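Long-range contacts in p-47 protein (Clostridium botulinum E1 str. 'BoNT E Beluga', PDB 5WIX), which is of unknown function but has a TULIP-domain fold like that of bactericidal/permeability-increasing protein, which would be consistent with lipid binding: residues I80-K85 against P103-K108; N45-L50 against M62-W67; I69-T74 against N200-L205. All blocks are in the same frame, centred on the assembly; numbering follows the deposited sequence.

Contact 1 (I80-K85 against P103-K108)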
ATOM      1  N   ILE A  80      -8.860  23.105   6.115  1.00 74.58           N
ATOM      2  CA  ILE A  80      -8.285  23.895   5.035  1.00 89.67           C
ATOM      3  C   ILE A  80      -8.392  25.399   5.237  1.00 91.25           C
ATOM      4  O   ILE A  80      -9.379  25.912   5.749  1.00100.86           O
ATOM      5  CB  ILE A  80      -8.921  23.542   3.667  1.00 99.19           C
ATOM      6  CG1 ILE A  80     -10.415  23.844   3.658  1.00100.61           C
ATOM      7  CG2 ILE A  80      -8.685  22.069   3.307  1.00 97.61           C
ATOM      8  CD1 ILE A  80     -11.044  23.593   2.315  1.00107.12           C
ATOM      9  N   LYS A  81      -7.335  26.081   4.818  1.00 87.01           N
ATOM     10  CA  LYS A  81      -7.215  27.525   4.865  1.00 86.12           C
ATOM     11  C   LYS A  81      -7.862  28.123   3.610  1.00 93.10           C
ATOM     12  O   LYS A  81      -7.524  27.746   2.494  1.00106.62           O
ATOM     13  CB  LYS A  81      -5.728  27.903   4.970  1.00 92.02           C
ATOM     14  CG  LYS A  81      -5.411  29.280   5.506  1.00 92.31           C
ATOM     15  CD  LYS A  81      -3.892  29.481   5.660  1.00 96.88           C
ATOM     16  CE  LYS A  81      -3.296  28.637   6.795  1.00 99.62           C
ATOM     17  NZ  LYS A  81      -2.053  29.273   7.351  1.00 96.39           N
ATOM     18  N   ILE A  82      -8.798  29.048   3.788  1.00104.00           N
ATOM     19  CA  ILE A  82      -9.484  29.666   2.657  1.00103.19           C
ATOM     20  C   ILE A  82      -8.995  31.106   2.426  1.00107.18           C
ATOM     21  O   ILE A  82      -9.136  31.965   3.293  1.00101.05           O
ATOM     22  CB  ILE A  82     -11.015  29.670   2.870  1.00 92.94           C
ATOM     23  CG1 ILE A  82     -11.495  28.284   3.286  1.00 85.92           C
ATOM     24  CG2 ILE A  82     -11.731  30.075   1.611  1.00 87.05           C
ATOM     25  CD1 ILE A  82     -11.116  27.226   2.314  1.00 84.69           C
ATOM     26  N   PHE A  83      -8.406  31.366   1.264  1.00106.74           N
ATOM     27  CA  PHE A  83      -7.951  32.711   0.936  1.00 97.33           C
ATOM     28  C   PHE A  83      -8.957  33.391   0.006  1.00112.76           C
ATOM     29  O   PHE A  83      -9.104  32.994  -1.153  1.00116.41           O
ATOM     30  CB  PHE A  83      -6.572  32.701   0.257  1.00 94.10           C
ATOM     31  CG  PHE A  83      -5.451  32.132   1.101  1.00110.93           C
ATOM     32  CD1 PHE A  83      -4.397  32.942   1.504  1.00114.31           C
ATOM     33  CD2 PHE A  83      -5.421  30.786   1.444  1.00108.96           C
ATOM     34  CE1 PHE A  83      -3.349  32.426   2.256  1.00118.82           C
ATOM     35  CE2 PHE A  83      -4.379  30.266   2.200  1.00112.65           C
ATOM     36  CZ  PHE A  83      -3.341  31.084   2.602  1.00116.20           C
ATOM     37  N   ILE A  84      -9.651  34.408   0.505  1.00116.78           N
ATOM     38  CA  ILE A  84     -10.503  35.216  -0.354  1.00111.33           C
ATOM     39  C   ILE A  84      -9.686  36.404  -0.817  1.00130.52           C
ATOM     40  O   ILE A  84      -8.911  36.943  -0.035  1.00149.13           O
ATOM     41  CB  ILE A  84     -11.765  35.687   0.381  1.00100.94           C
ATOM     42  CG1 ILE A  84     -12.194  34.634   1.411  1.00102.76           C
ATOM     43  CG2 ILE A  84     -12.872  36.011  -0.612  1.00 98.42           C
ATOM     44  CD1 ILE A  84     -13.589  34.823   1.975  1.00 93.00           C
ATOM     45  N   LYS A  85      -9.823  36.810  -2.076  1.00137.83           N
ATOM     46  CA  LYS A  85      -9.101  37.999  -2.525  1.00153.18           C
ATOM     47  C   LYS A  85     -10.049  39.048  -3.117  1.00153.13           C
ATOM     48  O   LYS A  85      -9.640  40.168  -3.420  1.00154.20           O
ATOM     49  CB  LYS A  85      -8.015  37.623  -3.536  1.00156.97           C
ATOM     50  CG  LYS A  85      -6.767  38.498  -3.429  1.00167.09           C
ATOM     51  CD  LYS A  85      -5.540  37.704  -2.991  1.00169.86           C
ATOM     52  CE  LYS A  85      -4.332  38.617  -2.791  1.00171.55           C
ATOM     53  NZ  LYS A  85      -3.054  37.854  -2.672  1.00169.35           N
ATOM     54  N   PRO A 103     -10.563  32.562   6.372  1.00 92.27           N
ATOM     55  CA  PRO A 103     -11.258  31.618   7.249  1.00 83.82           C
ATOM     56  C   PRO A 103     -10.616  30.246   7.237  1.00 99.81           C
ATOM     57  O   PRO A 103      -9.952  29.857   6.267  1.00 89.37           O
ATOM     58  CB  PRO A 103     -12.676  31.562   6.665  1.00 84.04           C
ATOM     59  CG  PRO A 103     -12.556  32.028   5.265  1.00 85.78           C
ATOM     60  CD  PRO A 103     -11.377  32.949   5.202  1.00 87.26           C
ATOM     61  N   ILE A 104     -10.815  29.511   8.320  1.00 95.58           N
ATOM     62  CA  ILE A 104     -10.300  28.158   8.388  1.00 92.83           C
ATOM     63  C   ILE A 104     -11.421  27.178   8.689  1.00 94.08           C
ATOM     64  O   ILE A 104     -12.094  27.254   9.731  1.00 95.08           O
ATOM     65  CB  ILE A 104      -9.197  28.041   9.438  1.00 94.38           C
ATOM     66  CG1 ILE A 104      -8.005  28.917   9.034  1.00 88.43           C
ATOM     67  CG2 ILE A 104      -8.796  26.589   9.620  1.00 95.64           C
ATOM     68  CD1 ILE A 104      -6.734  28.628   9.799  1.00 81.64           C
ATOM     69  N   LEU A 105     -11.609  26.266   7.747  1.00 88.77           N
ATOM     70  CA  LEU A 105     -12.693  25.296   7.783  1.00 87.66           C
ATOM     71  C   LEU A 105     -12.176  23.890   8.004  1.00 91.94           C
ATOM     72  O   LEU A 105     -11.006  23.602   7.768  1.00102.14           O
ATOM     73  CB  LEU A 105     -13.478  25.341   6.473  1.00 85.81           C
ATOM     74  CG  LEU A 105     -13.785  26.756   6.003  1.00 80.69           C
ATOM     75  CD1 LEU A 105     -14.329  26.779   4.581  1.00 84.48           C
ATOM     76  CD2 LEU A 105     -14.786  27.330   6.974  1.00 95.53           C
ATOM     77  N   GLU A 106     -13.064  23.022   8.467  1.00 91.91           N
ATOM     78  CA  GLU A 106     -12.856  21.582   8.402  1.00 85.84           C
ATOM     79  C   GLU A 106     -13.960  21.033   7.524  1.00 97.66           C
ATOM     80  O   GLU A 106     -15.128  21.382   7.720  1.00101.49           O
ATOM     81  CB  GLU A 106     -12.898  20.929   9.783  1.00 72.60           C
ATOM     82  CG  GLU A 106     -11.588  20.968  10.541  1.00 74.27           C
ATOM     83  CD  GLU A 106     -11.674  20.174  11.831  1.00 95.91           C
ATOM     84  OE1 GLU A 106     -10.627  19.667  12.295  1.00107.77           O
ATOM     85  OE2 GLU A 106     -12.795  20.047  12.375  1.00 97.53           O
ATOM     86  N   ILE A 107     -13.602  20.201   6.547  1.00 95.35           N
ATOM     87  CA  ILE A 107     -14.593  19.635   5.629  1.00102.99           C
ATOM     88  C   ILE A 107     -14.477  18.114   5.452  1.00112.77           C
ATOM     89  O   ILE A 107     -13.413  17.528   5.670  1.00107.54           O
ATOM     90  CB  ILE A 107     -14.495  20.278   4.234  1.00 96.07           C
ATOM     91  CG1 ILE A 107     -14.146  21.754   4.335  1.00 77.15           C
ATOM     92  CG2 ILE A 107     -15.803  20.131   3.497  1.00102.94           C
ATOM     93  CD1 ILE A 107     -14.364  22.497   3.042  1.00 84.95           C
ATOM     94  N   LYS A 108     -15.589  17.495   5.049  1.00117.77           N
ATOM     95  CA  LYS A 108     -15.663  16.057   4.834  1.00106.98           C
ATOM     96  C   LYS A 108     -15.381  15.648   3.382  1.00104.82           C
ATOM     97  O   LYS A 108     -15.861  16.267   2.418  1.00110.02           O
ATOM     98  CB  LYS A 108     -17.038  15.521   5.255  1.00106.75           C
ATOM     99  CG  LYS A 108     -17.242  14.042   4.926  1.00105.35           C
ATOM    100  CD  LYS A 108     -18.638  13.546   5.269  1.00106.96           C
ATOM    101  CE  LYS A 108     -18.739  13.188   6.737  1.00117.80           C
ATOM    102  NZ  LYS A 108     -19.884  12.279   6.993  1.00125.61           N
TER

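Contact 2 (N45-L50 against M62-W67)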
ATOM      1  N   ASN A  45     -10.427  29.392 -12.369  1.00191.91           N
ATOM      2  CA  ASN A  45     -10.994  30.725 -12.050  1.00180.60           C
ATOM      3  C   ASN A  45     -12.522  30.873 -12.058  1.00186.34           C
ATOM      4  O   ASN A  45     -13.047  31.888 -11.586  1.00168.60           O
ATOM      5  CB  ASN A  45     -10.400  31.795 -12.981  1.00169.72           C
ATOM      6  N   LYS A  46     -13.237  29.881 -12.579  1.00200.17           N
ATOM      7  CA  LYS A  46     -14.699  29.942 -12.590  1.00201.61           C
ATOM      8  C   LYS A  46     -15.256  29.537 -11.230  1.00197.72           C
ATOM      9  O   LYS A  46     -15.977  28.546 -11.120  1.00202.22           O
ATOM     10  CB  LYS A  46     -15.275  29.044 -13.686  1.00203.59           C
ATOM     11  N   ILE A  47     -14.922  30.309 -10.198  1.00180.71           N
ATOM     12  CA  ILE A  47     -15.266  29.941  -8.824  1.00165.07           C
ATOM     13  C   ILE A  47     -15.784  31.113  -7.989  1.00153.87           C
ATOM     14  O   ILE A  47     -15.107  31.593  -7.071  1.00141.21           O
ATOM     15  CB  ILE A  47     -14.055  29.306  -8.091  1.00169.80           C
ATOM     16  CG1 ILE A  47     -14.460  28.786  -6.703  1.00166.74           C
ATOM     17  CG2 ILE A  47     -12.903  30.311  -7.990  1.00173.52           C
ATOM     18  CD1 ILE A  47     -13.424  27.868  -6.026  1.00158.07           C
ATOM     19  N   GLU A  48     -16.993  31.562  -8.308  1.00151.88           N
ATOM     20  CA  GLU A  48     -17.664  32.575  -7.504  1.00152.59           C
ATOM     21  C   GLU A  48     -18.865  31.920  -6.813  1.00154.57           C
ATOM     22  O   GLU A  48     -19.585  31.115  -7.418  1.00150.85           O
ATOM     23  CB  GLU A  48     -18.063  33.798  -8.366  1.00148.69           C
ATOM     24  CG  GLU A  48     -19.543  33.934  -8.754  1.00148.81           C
ATOM     25  CD  GLU A  48     -19.830  35.166  -9.622  1.00151.07           C
ATOM     26  OE1 GLU A  48     -18.880  35.904  -9.965  1.00152.33           O
ATOM     27  OE2 GLU A  48     -21.011  35.395  -9.961  1.00149.26           O
ATOM     28  N   PHE A  49     -19.037  32.229  -5.528  1.00151.74           N
ATOM     29  CA  PHE A  49     -20.115  31.665  -4.712  1.00142.36           C
ATOM     30  C   PHE A  49     -21.147  32.721  -4.324  1.00136.84           C
ATOM     31  O   PHE A  49     -20.814  33.737  -3.708  1.00133.80           O
ATOM     32  CB  PHE A  49     -19.556  31.020  -3.443  1.00140.36           C
ATOM     33  CG  PHE A  49     -18.920  29.681  -3.670  1.00143.70           C
ATOM     34  CD1 PHE A  49     -18.895  29.120  -4.934  1.00151.91           C
ATOM     35  CD2 PHE A  49     -18.359  28.975  -2.619  1.00136.98           C
ATOM     36  CE1 PHE A  49     -18.310  27.894  -5.147  1.00149.74           C
ATOM     37  CE2 PHE A  49     -17.773  27.747  -2.826  1.00131.66           C
ATOM     38  CZ  PHE A  49     -17.748  27.204  -4.092  1.00136.19           C
ATOM     39  N   LEU A  50     -22.402  32.474  -4.682  1.00137.05           N
ATOM     40  CA  LEU A  50     -23.468  33.414  -4.370  1.00132.89           C
ATOM     41  C   LEU A  50     -24.551  32.736  -3.546  1.00129.38           C
ATOM     42  O   LEU A  50     -24.906  31.575  -3.780  1.00121.10           O
ATOM     43  CB  LEU A  50     -24.066  34.009  -5.651  1.00135.20           C
ATOM     44  CG  LEU A  50     -23.124  34.736  -6.622  1.00140.88           C
ATOM     45  CD1 LEU A  50     -23.751  34.840  -8.005  1.00148.69           C
ATOM     46  CD2 LEU A  50     -22.740  36.115  -6.116  1.00142.26           C
ATOM     47  N   MET A  62     -18.424  35.465  -2.679  1.00125.09           N
ATOM     48  CA  MET A  62     -17.027  35.127  -2.397  1.00120.13           C
ATOM     49  C   MET A  62     -16.234  34.724  -3.648  1.00127.10           C
ATOM     50  O   MET A  62     -16.589  33.764  -4.337  1.00131.47           O
ATOM     51  CB  MET A  62     -16.956  33.992  -1.368  1.00105.67           C
ATOM     52  CG  MET A  62     -16.915  34.447   0.080  1.00 95.09           C
ATOM     53  SD  MET A  62     -16.762  33.077   1.257  1.00100.32           S
ATOM     54  CE  MET A  62     -18.334  32.222   1.067  1.00 91.65           C
ATOM     55  N   ILE A  63     -15.151  35.443  -3.931  1.00122.38           N
ATOM     56  CA  ILE A  63     -14.264  35.068  -5.032  1.00122.16           C
ATOM     57  C   ILE A  63     -12.908  34.613  -4.501  1.00122.04           C
ATOM     58  O   ILE A  63     -12.217  35.353  -3.793  1.00117.24           O
ATOM     59  CB  ILE A  63     -14.064  36.220  -6.034  1.00128.26           C
ATOM     60  CG1 ILE A  63     -15.306  36.370  -6.919  1.00133.96           C
ATOM     61  CG2 ILE A  63     -12.833  35.972  -6.896  1.00120.85           C
ATOM     62  CD1 ILE A  63     -15.215  37.500  -7.942  1.00136.79           C
ATOM     63  N   PHE A  64     -12.530  33.392  -4.872  1.00126.66           N
ATOM     64  CA  PHE A  64     -11.427  32.698  -4.223  1.00121.88           C
ATOM     65  C   PHE A  64     -10.055  32.870  -4.864  1.00116.20           C
ATOM     66  O   PHE A  64      -9.900  32.758  -6.082  1.00117.13           O
ATOM     67  CB  PHE A  64     -11.743  31.212  -4.149  1.00118.74           C
ATOM     68  CG  PHE A  64     -12.890  30.886  -3.249  1.00120.80           C
ATOM     69  CD1 PHE A  64     -12.745  30.931  -1.873  1.00120.83           C
ATOM     70  CD2 PHE A  64     -14.116  30.532  -3.779  1.00119.09           C
ATOM     71  CE1 PHE A  64     -13.802  30.627  -1.049  1.00122.63           C
ATOM     72  CE2 PHE A  64     -15.173  30.223  -2.956  1.00120.19           C
ATOM     73  CZ  PHE A  64     -15.018  30.272  -1.590  1.00123.61           C
ATOM     74  N   ASP A  65      -9.068  33.121  -4.003  1.00116.00           N
ATOM     75  CA  ASP A  65      -7.659  33.203  -4.374  1.00124.77           C
ATOM     76  C   ASP A  65      -6.989  31.814  -4.374  1.00126.94           C
ATOM     77  O   ASP A  65      -6.397  31.392  -5.369  1.00120.83           O
ATOM     78  CB  ASP A  65      -6.931  34.151  -3.409  1.00136.69           C
ATOM     79  CG  ASP A  65      -5.486  34.403  -3.803  1.00153.85           C
ATOM     80  OD1 ASP A  65      -5.245  34.804  -4.960  1.00163.69           O
ATOM     81  OD2 ASP A  65      -4.590  34.203  -2.950  1.00157.44           O
ATOM     82  N   ASN A  66      -7.103  31.106  -3.253  1.00133.79           N
ATOM     83  CA  ASN A  66      -6.471  29.803  -3.081  1.00128.12           C
ATOM     84  C   ASN A  66      -7.104  29.024  -1.927  1.00123.73           C
ATOM     85  O   ASN A  66      -7.638  29.630  -0.989  1.00129.34           O
ATOM     86  CB  ASN A  66      -4.972  29.975  -2.825  1.00129.09           C
ATOM     87  CG  ASN A  66      -4.211  28.667  -2.919  1.00133.40           C
ATOM     88  OD1 ASN A  66      -4.531  27.807  -3.743  1.00131.78           O
ATOM     89  ND2 ASN A  66      -3.201  28.508  -2.069  1.00135.92           N
ATOM     90  N   TRP A  67      -7.073  27.691  -2.004  1.00107.10           N
ATOM     91  CA  TRP A  67      -7.368  26.850  -0.835  1.00 90.67           C
ATOM     92  C   TRP A  67      -6.121  26.036  -0.501  1.00 95.56           C
ATOM     93  O   TRP A  67      -5.354  25.645  -1.391  1.00108.63           O
ATOM     94  CB  TRP A  67      -8.558  25.908  -1.057  1.00 84.98           C
ATOM     95  CG  TRP A  67      -9.855  26.570  -1.400  1.00 91.41           C
ATOM     96  CD1 TRP A  67     -10.048  27.878  -1.712  1.00108.58           C
ATOM     97  CD2 TRP A  67     -11.140  25.946  -1.476  1.00 85.98           C
ATOM     98  NE1 TRP A  67     -11.372  28.114  -1.977  1.00117.12           N
ATOM     99  CE2 TRP A  67     -12.070  26.938  -1.840  1.00102.09           C
ATOM    100  CE3 TRP A  67     -11.604  24.649  -1.275  1.00 88.99           C
ATOM    101  CZ2 TRP A  67     -13.422  26.680  -2.003  1.00101.14           C
ATOM    102  CZ3 TRP A  67     -12.950  24.387  -1.440  1.00 91.91           C
ATOM    103  CH2 TRP A  67     -13.840  25.398  -1.800  1.00 99.40           C
TER

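Contact 3 (I69-T74 against N200-L205)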
ATOM      1  N   ILE A  69      -4.786  22.954   2.159  1.00 96.72           N
ATOM      2  CA  ILE A  69      -5.024  21.931   3.165  1.00 95.67           C
ATOM      3  C   ILE A  69      -3.953  22.041   4.249  1.00 87.64           C
ATOM      4  O   ILE A  69      -2.779  22.302   3.940  1.00 78.39           O
ATOM      5  CB  ILE A  69      -5.019  20.538   2.514  1.00 90.22           C
ATOM      6  CG1 ILE A  69      -5.833  20.591   1.222  1.00 93.54           C
ATOM      7  CG2 ILE A  69      -5.558  19.480   3.470  1.00 72.27           C
ATOM      8  CD1 ILE A  69      -5.648  19.395   0.335  1.00104.63           C
ATOM      9  N   ILE A  70      -4.354  21.887   5.512  1.00 73.42           N
ATOM     10  CA  ILE A  70      -3.410  22.002   6.625  1.00 84.16           C
ATOM     11  C   ILE A  70      -3.662  20.917   7.661  1.00 85.49           C
ATOM     12  O   ILE A  70      -4.627  20.149   7.562  1.00 93.67           O
ATOM     13  CB  ILE A  70      -3.463  23.415   7.344  1.00 86.13           C
ATOM     14  CG1 ILE A  70      -4.716  23.567   8.220  1.00 93.69           C
ATOM     15  CG2 ILE A  70      -3.337  24.567   6.346  1.00 76.66           C
ATOM     16  CD1 ILE A  70      -4.678  24.772   9.178  1.00 92.10           C
ATOM     17  N   ASN A  71      -2.784  20.863   8.660  1.00 91.51           N
ATOM     18  CA  ASN A  71      -2.944  19.949   9.792  1.00104.58           C
ATOM     19  C   ASN A  71      -4.234  20.161  10.562  1.00 99.18           C
ATOM     20  O   ASN A  71      -4.949  21.131  10.338  1.00113.43           O
ATOM     21  CB  ASN A  71      -1.785  20.094  10.781  1.00118.95           C
ATOM     22  CG  ASN A  71      -0.472  19.589  10.232  1.00117.05           C
ATOM     23  OD1 ASN A  71      -0.087  19.927   9.118  1.00118.24           O
ATOM     24  ND2 ASN A  71       0.232  18.786  11.020  1.00111.60           N
ATOM     25  N   GLY A  72      -4.504  19.262  11.499  1.00 97.06           N
ATOM     26  CA  GLY A  72      -5.627  19.414  12.403  1.00106.14           C
ATOM     27  C   GLY A  72      -6.831  18.645  11.914  1.00102.32           C
ATOM     28  O   GLY A  72      -7.854  18.542  12.609  1.00 90.62           O
ATOM     29  N   GLY A  73      -6.702  18.116  10.702  1.00112.85           N
ATOM     30  CA  GLY A  73      -7.726  17.269  10.124  1.00111.51           C
ATOM     31  C   GLY A  73      -7.852  15.949  10.860  1.00 99.94           C
ATOM     32  O   GLY A  73      -6.884  15.191  10.970  1.00100.11           O
ATOM     33  N   THR A  74      -9.054  15.680  11.361  1.00 86.57           N
ATOM     34  CA  THR A  74      -9.340  14.468  12.122  1.00 97.74           C
ATOM     35  C   THR A  74     -10.290  13.577  11.335  1.00100.94           C
ATOM     36  O   THR A  74     -11.242  14.073  10.731  1.00 95.47           O
ATOM     37  CB  THR A  74      -9.984  14.782  13.493  1.00117.29           C
ATOM     38  OG1 THR A  74      -9.095  15.577  14.294  1.00133.58           O
ATOM     39  CG2 THR A  74     -10.332  13.502  14.223  1.00118.61           C
ATOM     40  N   ASN A 200       5.505  19.535  11.784  1.00176.92           N
ATOM     41  CA  ASN A 200       4.367  20.124  11.089  1.00179.05           C
ATOM     42  C   ASN A 200       3.913  19.442   9.780  1.00171.21           C
ATOM     43  O   ASN A 200       2.733  19.130   9.652  1.00188.26           O
ATOM     44  CB  ASN A 200       4.622  21.603  10.812  1.00181.86           C
ATOM     45  CG  ASN A 200       3.405  22.289  10.226  1.00182.32           C
ATOM     46  OD1 ASN A 200       3.359  22.555   9.026  1.00188.38           O
ATOM     47  ND2 ASN A 200       2.398  22.557  11.067  1.00172.17           N
ATOM     48  N   ASN A 201       4.798  19.222   8.808  1.00133.79           N
ATOM     49  CA  ASN A 201       4.321  18.813   7.483  1.00116.16           C
ATOM     50  C   ASN A 201       3.649  17.448   7.490  1.00149.15           C
ATOM     51  O   ASN A 201       3.874  16.659   8.401  1.00168.91           O
ATOM     52  CB  ASN A 201       5.461  18.829   6.461  1.00125.35           C
ATOM     53  CG  ASN A 201       5.617  20.170   5.781  1.00140.86           C
ATOM     54  OD1 ASN A 201       4.677  20.963   5.712  1.00145.91           O
ATOM     55  ND2 ASN A 201       6.819  20.439   5.282  1.00138.88           N
ATOM     56  N   ASP A 202       2.826  17.177   6.475  1.00149.41           N
ATOM     57  CA  ASP A 202       1.940  16.014   6.514  1.00146.10           C
ATOM     58  C   ASP A 202       1.457  15.509   5.183  1.00157.97           C
ATOM     59  O   ASP A 202       1.559  16.181   4.163  1.00159.25           O
ATOM     60  CB  ASP A 202       0.721  16.325   7.370  1.00167.23           C
ATOM     61  CG  ASP A 202       0.208  17.772   7.173  1.00184.59           C
ATOM     62  OD1 ASP A 202       0.951  18.619   6.583  1.00187.96           O
ATOM     63  OD2 ASP A 202      -0.945  18.068   7.622  1.00186.16           O
ATOM     64  N   GLY A 203       0.942  14.288   5.225  1.00178.88           N
ATOM     65  CA  GLY A 203       0.319  13.679   4.079  1.00174.56           C
ATOM     66  C   GLY A 203      -0.947  13.001   4.533  1.00165.60           C
ATOM     67  O   GLY A 203      -0.962  12.342   5.568  1.00166.49           O
ATOM     68  N   TYR A 204      -2.018  13.174   3.773  1.00 85.10           N
ATOM     69  CA  TYR A 204      -3.225  12.435   4.054  1.00 84.81           C
ATOM     70  C   TYR A 204      -3.204  11.158   3.283  1.00112.36           C
ATOM     71  O   TYR A 204      -2.298  10.918   2.493  1.00127.38           O
ATOM     72  CB  TYR A 204      -4.486  13.201   3.710  1.00122.00           C
ATOM     73  CG  TYR A 204      -4.638  13.663   2.282  1.00126.40           C
ATOM     74  CD1 TYR A 204      -4.812  12.757   1.244  1.00132.81           C
ATOM     75  CD2 TYR A 204      -4.683  15.019   1.982  1.00122.65           C
ATOM     76  CE1 TYR A 204      -4.975  13.189  -0.054  1.00150.48           C
ATOM     77  CE2 TYR A 204      -4.855  15.462   0.691  1.00130.33           C
ATOM     78  CZ  TYR A 204      -4.997  14.547  -0.327  1.00153.76           C
ATOM     79  OH  TYR A 204      -5.165  14.988  -1.620  1.00166.24           O
ATOM     80  N   LEU A 205      -4.236  10.353   3.474  1.00 91.33           N
ATOM     81  CA  LEU A 205      -4.112   8.993   3.087  1.00 79.48           C
ATOM     82  C   LEU A 205      -5.379   8.173   3.163  1.00 95.07           C
ATOM     83  O   LEU A 205      -6.347   8.558   3.782  1.00 83.32           O
ATOM     84  CB  LEU A 205      -3.031   8.362   3.945  1.00 78.49           C
ATOM     85  CG  LEU A 205      -2.979   8.494   5.447  1.00 80.39           C
ATOM     86  CD1 LEU A 205      -3.611   7.304   6.136  1.00 93.02           C
ATOM     87  CD2 LEU A 205      -1.534   8.597   5.785  1.00 79.97           C
TER

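Contact 1 (I80-K85 against P103-K108)
Ile80 N donates to Leu105 O at 2.8 Å, and the bond is returned by Leu105 N, which lies 3.0 Å from Ile80 O. The same carbonyl oxygen is also met by the CA-H of Ile104, with Ile104 CA 3.6 Å from Ile80 O. Two residues on, Ile82 N reaches Pro103 O at 2.9 Å. Here the ladder becomes one-sided: the proline nitrogen carries no hydrogen to give back to Ile82 O, and the ring simply lies beside that oxygen.

The two strands are antiparallel neighbours, 78-85 and 104-113, in the curved sheet of the TULIP-type fold. The short segments run 131° apart, well off strictly antiparallel, and between them the backbone bonds fall at residues 80-82 and 103-105. Lys81 and Ile104 form the non-hydrogen-bonded pair and send their side chains to one face, where the aliphatic part of the lysine passes loosely by the isoleucine.

On the opposite face the side chains that meet are all apolar. Ile82 and Leu105 meet there at about a right angle, Ile82 CG1 lying 3.5 Å from Leu105 CD1, while the pyrrolidine ring of Pro103 brings its CG to 3.7 Å from Ile82 CB. Farther along, Ile84 CG1 approaches Pro103 CD at 4.2 Å. At the other end, Ile80 holds CG1 between its backbone N and carbonyl carbon (chi1 62°), and the CD1 methyl beyond it touches the Ile107 CD1 methyl at 3.6 Å. This apolar layer continues beyond the pair of strands: Ile80, Ile82 and Ile84 rest on Ile69, Phe64 and Met62 of strand 58-70, and Leu105 packs on Phe162.

Contact 2 (N45-L50 against M62-W67)
Phe64 points the edge of its ring into one face of Phe49, a T-shaped pair with centroids 5.1 Å apart and planes at 79°. Phe64 CE2 leads, standing over one face of the Phe49 ring, off-centre toward its rim, with Phe49 CD2 3.4 Å away. The residues belong to the two arms of the beta hairpin 48-53/58-70 in the antiparallel sheet of this TULIP-like fold.

The backbones are joined by a reciprocal pair of bonds between Phe49 and Met62: Phe49 N gives to Met62 O at 3.1 Å, and Met62 N to Phe49 O at the same length. Beside it, Glu48 and Ile63 form the non-hydrogen-bonded pair, and Glu48 CA sends its hydrogen toward Met62 O. On that side of the sheet Glu48 CB lies 4.0 Å from Ile63 CG1, away from the aromatic cluster on the other side.

The strand containing Met62 turns a corner at Asp65, where Asp65 and Asn66 together face Phe83 in a classic beta bulge. The corner brings Trp67 round against Phe64: Trp67 CZ2 stands over the centre of one face of the Phe64 ring. Phe49 also meets the ring of Phe162, and Ile42 from helix 31-42 touches both Ile47 and Trp67.

Ile47, just ahead of the strand, joins the cluster. Its CG1 is anti to the backbone N (chi1 -174°), which lays it 3.4 Å from Phe64 CD2, the isoleucine crossing the phenylalanine at about a right angle. From there the terminal methyl reaches the indole, Ile47 CD1 lying 4.2 Å from Trp67 CZ2.

Contact 3 (I69-T74 against N200-L205)
Asn71 pushes its side-chain amide up against the carboxylate of Asp202 and the main-chain carbonyl of Asn200, and buries more surface here than any other residue of the two segments. Its CG lies 3.1 Å from Asp202 OD2. Asn71 CG is also 3.3 Å from Asn200 O. The Asn71 and Asp202 side chains cross obliquely, amide and carboxylate planes 42° apart. Asp202 holds CG between its own backbone N and carbonyl carbon (chi1 39°), and OD2 of its carboxylate comes 3.8 Å from Asn71 CB and 3.9 Å from the carbonyl carbon of Ile70.

In the fold, this is where strand 58-70 of one antiparallel sheet runs out into a loop and meets the approach to strand 203-210 of another. The two backbones stay well apart, Asn71 CA and Asp202 CA being 7.1 Å from each other, so side chains do most of the bridging.

Ile69 makes the apolar part of the contact. Its CD1 methyl comes to the edge of the Tyr204 ring, near the ring plane, 4.0 Å from Tyr204 CE2, and the two side chains cross at about a right angle. Val34 of helix 31-42 touches both of them, while the Tyr204 ring also meets that of Trp409.

How the contacts relate
Strand 58-70 serves contacts 2 and 3; contact 1 lies on its neighbour in the sheet, 78-85, paired with 104-113. Contact 2 pairs the middle of strand 58-70 with strand 48-53, and contact 3 uses its last residues and the loop after them. Contact 2 closes first along the chain; contact 1 then lies nested inside the long loop that contact 3 closes. Centres of contacts 1 and 2 are about 12 Å apart, of 1 and 3 about 14 Å, and of 2 and 3 about 23 Å. Contacts 1 and 2 build neighbouring parts of one curved antiparallel sheet, joined by probable backbone bonds from Phe83, whereas contact 3 ties that sheet to the six-stranded one.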